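Local coordinates for protein alpha-amylase (Eisenia fetida, PDB 6M4K) that probably hydrolyses internal alpha-1,4-glucosidic linkages of starch-like polysaccharides, as a calcium- and chloride-dependent glycoside hydrolase of family 13, at residues 53-58 and 63-68; 362-365 and 371-374. All coordinates share one frame; numbering follows the deposited sequence.

How the interactions relate
Interaction 1 (53-58 with 63-68) closes first along the chain and interaction 2 (362-365 with 371-374) opens much later; their centres lie about 13 Å apart, on the same side of the chain's centre. Both belong to loops of the family 13 catalytic domain, built on an eight-stranded parallel TIM barrel. The first lies between strand 44-47 and helix 81-93, after the second barrel strand; the second lies between strand 356-357 and helix 389-401, beyond the last barrel strand, 339-344. Loops distant in sequence thus meet: Trp63 CD1 packs 3.5 Å from Val362 O, and Arg77 hydrogen-bonds His53 of interaction 1 and Asp371 and Thr372 of interaction 2.

Interaction 1 (53-58 and 63-68); sequences HRIVTD and WWQRYQ
Gln65 reaches across to the backbone of 53-58, its OE1 taking the N-H of Val56 at 2.9 Å in an almost straight bond (176° at the hydrogen). With Gln65 CG between the backbone N and the carbonyl carbon (chi1 75°) and the chain extended beyond it, the amide is carried past Arg54 O, which lies 3.3 Å from Gln65 CB. The close packing continues at buried His53: Arg66 CG sits over the middle of one imidazole face, 3.7 Å from the ring centroid, as a CH-pi contact. His53 ND1 donates to Arg54 O, and its NE2 bonds to the backbone N of Arg77, fixing the ring's rotation. With an alanine here, Arg66 CG would probably lose its aromatic cover, and the N-H of Arg77 its acceptor. Residues 63-66 form a short 3-10 segment within the long loop between the second TIM-barrel strand and helix 81-93. Beyond it, Gln68 O accepts the N-H of Arg54 at 2.9 Å. Towards the partly exposed side, the extended Arg54 runs alongside Gln68, and its NH1 meets Gln68 OE1 at 2.9 Å, in the carbonyl plane, though guanidinium and amide are nearly perpendicular (84°). Gly109 N also donates to that oxygen, while Gly110 O takes Arg54 NH2. Apolar contact is slighter: both Val56 methyls meet the six-membered ring of partly exposed Trp64, Val56 CG2 at 3.9 Å from Trp64 CZ3.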
ATOM      1  N   HIS A  53     -15.104  -5.325 -13.980  1.00 14.13           N
ATOM      2  CA  HIS A  53     -15.482  -4.044 -13.414  1.00 13.76           C
ATOM      3  C   HIS A  53     -16.188  -3.195 -14.466  1.00 13.91           C
ATOM      4  O   HIS A  53     -16.163  -3.482 -15.666  1.00 14.18           O
ATOM      5  CB  HIS A  53     -14.245  -3.298 -12.889  1.00 14.03           C
ATOM      6  CG  HIS A  53     -13.157  -3.165 -13.908  1.00 13.16           C
ATOM      7  ND1 HIS A  53     -13.189  -2.223 -14.916  1.00 14.13           N
ATOM      8  CD2 HIS A  53     -12.033  -3.896 -14.110  1.00 14.68           C
ATOM      9  CE1 HIS A  53     -12.113  -2.359 -15.672  1.00 14.66           C
ATOM     10  NE2 HIS A  53     -11.397  -3.368 -15.209  1.00 14.93           N
ATOM     11  N   ARG A  54     -16.801  -2.121 -13.985  1.00 13.01           N
ATOM     12  CA  ARG A  54     -17.484  -1.181 -14.858  1.00 15.03           C
ATOM     13  C   ARG A  54     -16.510  -0.618 -15.884  1.00 13.27           C
ATOM     14  O   ARG A  54     -15.336  -0.373 -15.591  1.00 14.97           O
ATOM     15  CB  ARG A  54     -18.047  -0.042 -14.006  1.00 14.85           C
ATOM     16  CG  ARG A  54     -19.029   0.879 -14.734  1.00 16.70           C
ATOM     17  CD  ARG A  54     -19.643   1.903 -13.793  1.00 16.02           C
ATOM     18  NE  ARG A  54     -20.685   2.665 -14.490  1.00 17.54           N
ATOM     19  CZ  ARG A  54     -21.752   3.191 -13.896  1.00 18.85           C
ATOM     20  NH1 ARG A  54     -21.942   3.050 -12.595  1.00 19.53           N
ATOM     21  NH2 ARG A  54     -22.658   3.848 -14.618  1.00 20.22           N
ATOM     22  N   ILE A  55     -17.005  -0.412 -17.100  1.00 15.12           N
ATOM     23  CA  ILE A  55     -16.311   0.406 -18.078  1.00 15.94           C
ATOM     24  C   ILE A  55     -17.018   1.752 -18.093  1.00 17.26           C
ATOM     25  O   ILE A  55     -18.225   1.827 -18.376  1.00 17.99           O
ATOM     26  CB  ILE A  55     -16.305  -0.248 -19.469  1.00 17.44           C
ATOM     27  CG1 ILE A  55     -15.521  -1.562 -19.445  1.00 19.27           C
ATOM     28  CG2 ILE A  55     -15.692   0.710 -20.492  1.00 20.13           C
ATOM     29  CD1 ILE A  55     -14.065  -1.394 -19.053  1.00 21.62           C
ATOM     30  N   VAL A  56     -16.282   2.805 -17.755  1.00 13.94           N
ATOM     31  CA  VAL A  56     -16.804   4.164 -17.712  1.00 16.06           C
ATOM     32  C   VAL A  56     -16.154   4.920 -18.857  1.00 14.42           C
ATOM     33  O   VAL A  56     -14.924   4.978 -18.957  1.00 14.32           O
ATOM     34  CB  VAL A  56     -16.500   4.838 -16.368  1.00 15.00           C
ATOM     35  CG1 VAL A  56     -16.896   6.305 -16.406  1.00 15.21           C
ATOM     36  CG2 VAL A  56     -17.210   4.106 -15.226  1.00 14.91           C
ATOM     37  N   THR A  57     -16.982   5.496 -19.724  1.00 14.86           N
ATOM     38  CA  THR A  57     -16.479   6.282 -20.842  1.00 15.23           C
ATOM     39  C   THR A  57     -16.702   7.778 -20.676  1.00 16.85           C
ATOM     40  O   THR A  57     -16.101   8.562 -21.424  1.00 16.44           O
ATOM     41  CB  THR A  57     -17.072   5.788 -22.172  1.00 16.36           C
ATOM     42  OG1 THR A  57     -18.498   5.761 -22.089  1.00 17.62           O
ATOM     43  CG2 THR A  57     -16.587   4.386 -22.488  1.00 19.51           C
ATOM     44  N   ASP A  58     -17.529   8.197 -19.722  1.00 15.93           N
ATOM     45  CA  ASP A  58     -17.614   9.600 -19.339  1.00 15.99           C
ATOM     46  C   ASP A  58     -17.348   9.708 -17.835  1.00 15.13           C
ATOM     47  O   ASP A  58     -18.222   9.374 -17.038  1.00 17.31           O
ATOM     48  CB  ASP A  58     -19.002  10.165 -19.655  1.00 16.98           C
ATOM     49  CG  ASP A  58     -19.113  11.634 -19.316  1.00 18.64           C
ATOM     50  OD1 ASP A  58     -18.058  12.277 -19.176  1.00 19.37           O
ATOM     51  OD2 ASP A  58     -20.250  12.148 -19.203  1.00 22.49           O
ATOM     52  N   TRP A  63      -9.434   5.673 -13.445  1.00 13.32           N
ATOM     53  CA  TRP A  63      -8.944   4.581 -12.599  1.00 13.46           C
ATOM     54  C   TRP A  63     -10.066   4.016 -11.738  1.00 13.03           C
ATOM     55  O   TRP A  63     -10.117   2.803 -11.502  1.00 13.68           O
ATOM     56  CB  TRP A  63      -7.772   5.036 -11.716  1.00 13.49           C
ATOM     57  CG  TRP A  63      -8.155   6.083 -10.749  1.00 12.62           C
ATOM     58  CD1 TRP A  63      -8.137   7.437 -10.955  1.00 14.35           C
ATOM     59  CD2 TRP A  63      -8.654   5.890  -9.417  1.00 13.79           C
ATOM     60  NE1 TRP A  63      -8.591   8.090  -9.841  1.00 15.51           N
ATOM     61  CE2 TRP A  63      -8.917   7.167  -8.880  1.00 15.34           C
ATOM     62  CE3 TRP A  63      -8.914   4.759  -8.631  1.00 13.25           C
ATOM     63  CZ2 TRP A  63      -9.415   7.349  -7.590  1.00 16.93           C
ATOM     64  CZ3 TRP A  63      -9.419   4.939  -7.351  1.00 14.58           C
ATOM     65  CH2 TRP A  63      -9.658   6.225  -6.841  1.00 15.05           C
ATOM     66  N   TRP A  64     -10.998   4.861 -11.306  1.00 13.13           N
ATOM     67  CA  TRP A  64     -11.975   4.422 -10.316  1.00 13.83           C
ATOM     68  C   TRP A  64     -13.038   3.490 -10.877  1.00 12.62           C
ATOM     69  O   TRP A  64     -13.806   2.915 -10.097  1.00 13.91           O
ATOM     70  CB  TRP A  64     -12.573   5.595  -9.543  1.00 13.63           C
ATOM     71  CG  TRP A  64     -13.019   6.776 -10.337  1.00 15.97           C
ATOM     72  CD1 TRP A  64     -12.385   7.988 -10.397  1.00 19.35           C
ATOM     73  CD2 TRP A  64     -14.212   6.906 -11.120  1.00 16.35           C
ATOM     74  NE1 TRP A  64     -13.103   8.856 -11.175  1.00 18.89           N
ATOM     75  CE2 TRP A  64     -14.224   8.222 -11.638  1.00 17.60           C
ATOM     76  CE3 TRP A  64     -15.271   6.047 -11.426  1.00 15.24           C
ATOM     77  CZ2 TRP A  64     -15.252   8.697 -12.451  1.00 19.14           C
ATOM     78  CZ3 TRP A  64     -16.296   6.525 -12.256  1.00 17.70           C
ATOM     79  CH2 TRP A  64     -16.272   7.843 -12.745  1.00 17.23           C
ATOM     80  N   GLN A  65     -13.110   3.304 -12.202  1.00 13.19           N
ATOM     81  CA  GLN A  65     -14.034   2.312 -12.742  1.00 13.25           C
ATOM     82  C   GLN A  65     -13.743   0.920 -12.183  1.00 12.90           C
ATOM     83  O   GLN A  65     -14.656   0.092 -12.077  1.00 13.46           O
ATOM     84  CB  GLN A  65     -13.988   2.314 -14.278  1.00 13.27           C
ATOM     85  CG  GLN A  65     -12.755   1.654 -14.834  1.00 13.19           C
ATOM     86  CD  GLN A  65     -12.635   1.740 -16.350  1.00 14.12           C
ATOM     87  OE1 GLN A  65     -13.532   2.249 -17.041  1.00 15.62           O
ATOM     88  NE2 GLN A  65     -11.524   1.239 -16.874  1.00 14.74           N
ATOM     89  N   ARG A  66     -12.491   0.659 -11.789  1.00 12.54           N
ATOM     90  CA  ARG A  66     -12.126  -0.662 -11.286  1.00 13.11           C
ATOM     91  C   ARG A  66     -12.644  -0.926  -9.882  1.00 12.48           C
ATOM     92  O   ARG A  66     -12.608  -2.084  -9.447  1.00 15.04           O
ATOM     93  CB  ARG A  66     -10.614  -0.883 -11.368  1.00 14.69           C
ATOM     94  CG  ARG A  66     -10.133  -0.869 -12.808  1.00 14.40           C
ATOM     95  CD  ARG A  66      -8.666  -1.177 -12.919  1.00 15.14           C
ATOM     96  NE  ARG A  66      -8.375  -2.599 -12.706  1.00 13.40           N
ATOM     97  CZ  ARG A  66      -7.248  -3.169 -13.105  1.00 13.28           C
ATOM     98  NH1 ARG A  66      -6.337  -2.438 -13.740  1.00 12.96           N
ATOM     99  NH2 ARG A  66      -7.023  -4.463 -12.908  1.00 14.61           N
ATOM    100  N   TYR A  67     -13.173   0.084  -9.199  1.00 11.77           N
ATOM    101  CA  TYR A  67     -13.765  -0.086  -7.880  1.00 13.02           C
ATOM    102  C   TYR A  67     -15.282  -0.217  -7.938  1.00 13.48           C
ATOM    103  O   TYR A  67     -15.948  -0.104  -6.904  1.00 14.94           O
ATOM    104  CB  TYR A  67     -13.263   1.015  -6.933  1.00 13.74           C
ATOM    105  CG  TYR A  67     -11.789   0.788  -6.676  1.00 13.29           C
ATOM    106  CD1 TYR A  67     -11.371  -0.118  -5.702  1.00 13.28           C
ATOM    107  CD2 TYR A  67     -10.815   1.401  -7.454  1.00 13.88           C
ATOM    108  CE1 TYR A  67     -10.025  -0.389  -5.498  1.00 13.44           C
ATOM    109  CE2 TYR A  67      -9.468   1.141  -7.260  1.00 14.20           C
ATOM    110  CZ  TYR A  67      -9.082   0.245  -6.275  1.00 12.23           C
ATOM    111  OH  TYR A  67      -7.736  -0.003  -6.114  1.00 14.11           O
ATOM    112  N   GLN A  68     -15.829  -0.501  -9.129  1.00 13.31           N
ATOM    113  CA  GLN A  68     -17.250  -0.772  -9.343  1.00 12.93           C
ATOM    114  C   GLN A  68     -17.392  -2.145  -9.982  1.00 14.84           C
ATOM    115  O   GLN A  68     -17.466  -2.270 -11.217  1.00 14.96           O
ATOM    116  CB  GLN A  68     -17.898   0.324 -10.186  1.00 14.83           C
ATOM    117  CG  GLN A  68     -17.973   1.625  -9.422  1.00 15.72           C
ATOM    118  CD  GLN A  68     -18.796   2.679 -10.123  1.00 16.84           C
ATOM    119  OE1 GLN A  68     -19.889   2.402 -10.626  1.00 17.39           O
ATOM    120  NE2 GLN A  68     -18.278   3.895 -10.164  1.00 19.26           N
TER

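Interaction 2 (362-365 and 371-374); sequences VGPP and DTKD. With SO4 (sulfate ion), chain E.
Pro365 and Lys373 mark the closest backbone approach, their CA atoms 5.7 Å apart, and a single backbone hydrogen bond joins the two irregular segments there. Lys373 N donates to Pro365 O at 2.9 Å, nearly straight at the hydrogen (175°). The same oxygen receives a CA-H...O contact from Thr372 CA at 3.5 Å. On one flank Pro364 and Thr372 cross at about a right angle, with Pro364 CG 3.7 Å from Thr372 OG1; the hydroxyl's polar partner is Arg77 NE. The Lys373 side chain, extended beyond CG, passes the Pro365 ring, where Lys373 CD lies 4.1 Å from Pro365 CB, and carries its ammonium to a salt bridge with Glu381. A sulfate, probably from the crystallisation liquor, lies against the aliphatic part of Lys373: Asp374 N gives a hydrogen bond to its O2 at 2.8 Å, and Asn367 ND2 also binds the ion. Asp374 OD1 forms a salt bridge with Lys26, which also bonds to Thr372 O. Away from the calcium site, this is packing within the single loop that runs from strand 356-357 to helix 389-401, in the irregular region that follows the eighth strand of the family 13 TIM barrel.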
ATOM      1  N   VAL A 362      -8.158  10.719 -13.811  1.00 12.91           N
ATOM      2  CA  VAL A 362      -7.427  10.243 -14.976  1.00 15.31           C
ATOM      3  C   VAL A 362      -6.842   8.867 -14.695  1.00 13.66           C
ATOM      4  O   VAL A 362      -6.229   8.635 -13.643  1.00 13.64           O
ATOM      5  CB  VAL A 362      -6.362  11.270 -15.384  1.00 13.84           C
ATOM      6  CG1 VAL A 362      -5.438  10.692 -16.441  1.00 15.56           C
ATOM      7  CG2 VAL A 362      -7.035  12.557 -15.905  1.00 15.30           C
ATOM      8  N   GLY A 363      -7.060   7.943 -15.626  1.00 13.66           N
ATOM      9  CA  GLY A 363      -6.553   6.596 -15.536  1.00 14.54           C
ATOM     10  C   GLY A 363      -5.093   6.473 -15.920  1.00 15.10           C
ATOM     11  O   GLY A 363      -4.390   7.465 -16.154  1.00 14.95           O
ATOM     12  N   PRO A 364      -4.604   5.240 -15.984  1.00 13.71           N
ATOM     13  CA  PRO A 364      -3.189   5.004 -16.240  1.00 13.53           C
ATOM     14  C   PRO A 364      -2.789   5.425 -17.643  1.00 14.72           C
ATOM     15  O   PRO A 364      -3.651   5.696 -18.496  1.00 14.75           O
ATOM     16  CB  PRO A 364      -3.068   3.477 -16.080  1.00 14.45           C
ATOM     17  CG  PRO A 364      -4.412   2.972 -16.405  1.00 15.24           C
ATOM     18  CD  PRO A 364      -5.352   3.983 -15.841  1.00 14.57           C
ATOM     19  N   PRO A 365      -1.481   5.481 -17.905  1.00 14.01           N
ATOM     20  CA  PRO A 365      -0.994   5.788 -19.258  1.00 16.62           C
ATOM     21  C   PRO A 365      -1.659   4.903 -20.297  1.00 17.08           C
ATOM     22  O   PRO A 365      -1.713   3.674 -20.169  1.00 15.13           O
ATOM     23  CB  PRO A 365       0.510   5.516 -19.151  1.00 17.14           C
ATOM     24  CG  PRO A 365       0.836   5.829 -17.704  1.00 16.50           C
ATOM     25  CD  PRO A 365      -0.372   5.308 -16.947  1.00 16.69           C
ATOM     26  N   ASP A 371      -7.299   0.905 -23.041  0.50 17.49           N
ATOM     27  CA  ASP A 371      -6.135   0.056 -22.853  0.50 17.89           C
ATOM     28  C   ASP A 371      -5.166   0.713 -21.872  0.50 16.79           C
ATOM     29  O   ASP A 371      -5.340   1.861 -21.455  0.50 15.74           O
ATOM     30  CB  ASP A 371      -5.467  -0.267 -24.197  0.50 22.83           C
ATOM     31  CG  ASP A 371      -4.931   0.966 -24.920  0.50 24.62           C
ATOM     32  OD1 ASP A 371      -4.644   1.999 -24.283  0.50 24.97           O
ATOM     33  OD2 ASP A 371      -4.779   0.896 -26.162  0.50 32.32           O
ATOM     34  N   THR A 372      -4.123  -0.031 -21.511  1.00 15.59           N
ATOM     35  CA  THR A 372      -3.054   0.467 -20.666  1.00 15.84           C
ATOM     36  C   THR A 372      -1.741   0.201 -21.384  1.00 14.49           C
ATOM     37  O   THR A 372      -1.540  -0.888 -21.932  1.00 15.65           O
ATOM     38  CB  THR A 372      -3.100  -0.200 -19.287  1.00 13.28           C
ATOM     39  OG1 THR A 372      -4.369   0.084 -18.705  1.00 14.39           O
ATOM     40  CG2 THR A 372      -1.980   0.315 -18.390  1.00 14.21           C
ATOM     41  N   LYS A 373      -0.876   1.206 -21.421  1.00 15.00           N
ATOM     42  CA  LYS A 373       0.421   1.049 -22.061  1.00 18.12           C
ATOM     43  C   LYS A 373       1.300   0.081 -21.288  1.00 16.28           C
ATOM     44  O   LYS A 373       1.177  -0.069 -20.066  1.00 16.10           O
ATOM     45  CB  LYS A 373       1.164   2.378 -22.095  1.00 18.44           C
ATOM     46  CG  LYS A 373       0.565   3.423 -22.989  1.00 22.29           C
ATOM     47  CD  LYS A 373       1.522   4.595 -23.008  1.00 24.11           C
ATOM     48  CE  LYS A 373       0.878   5.801 -23.596  1.00 25.34           C
ATOM     49  NZ  LYS A 373       1.876   6.897 -23.761  1.00 22.31           N
ATOM     50  N   ASP A 374       2.227  -0.549 -22.008  1.00 16.50           N
ATOM     51  CA  ASP A 374       3.332  -1.245 -21.369  1.00 16.23           C
ATOM     52  C   ASP A 374       4.101  -0.277 -20.484  1.00 16.69           C
ATOM     53  O   ASP A 374       4.319   0.888 -20.840  1.00 18.27           O
ATOM     54  CB  ASP A 374       4.301  -1.793 -22.424  1.00 19.71           C
ATOM     55  CG  ASP A 374       3.758  -2.999 -23.167  1.00 20.69           C
ATOM     56  OD1 ASP A 374       2.697  -3.535 -22.803  1.00 22.05           O
ATOM     57  OD2 ASP A 374       4.419  -3.418 -24.148  1.00 26.04           O
TER
HETATM   58  S   SO4 E 604       2.732   0.820 -25.757  0.80 30.01           S
HETATM   59  O1  SO4 E 604       3.237   2.014 -25.094  0.80 28.12           O
HETATM   60  O2  SO4 E 604       2.290  -0.183 -24.790  0.80 25.79           O
HETATM   61  O3  SO4 E 604       3.795   0.256 -26.586  0.80 38.73           O
HETATM   62  O4  SO4 E 604       1.598   1.185 -26.599  0.80 36.37           O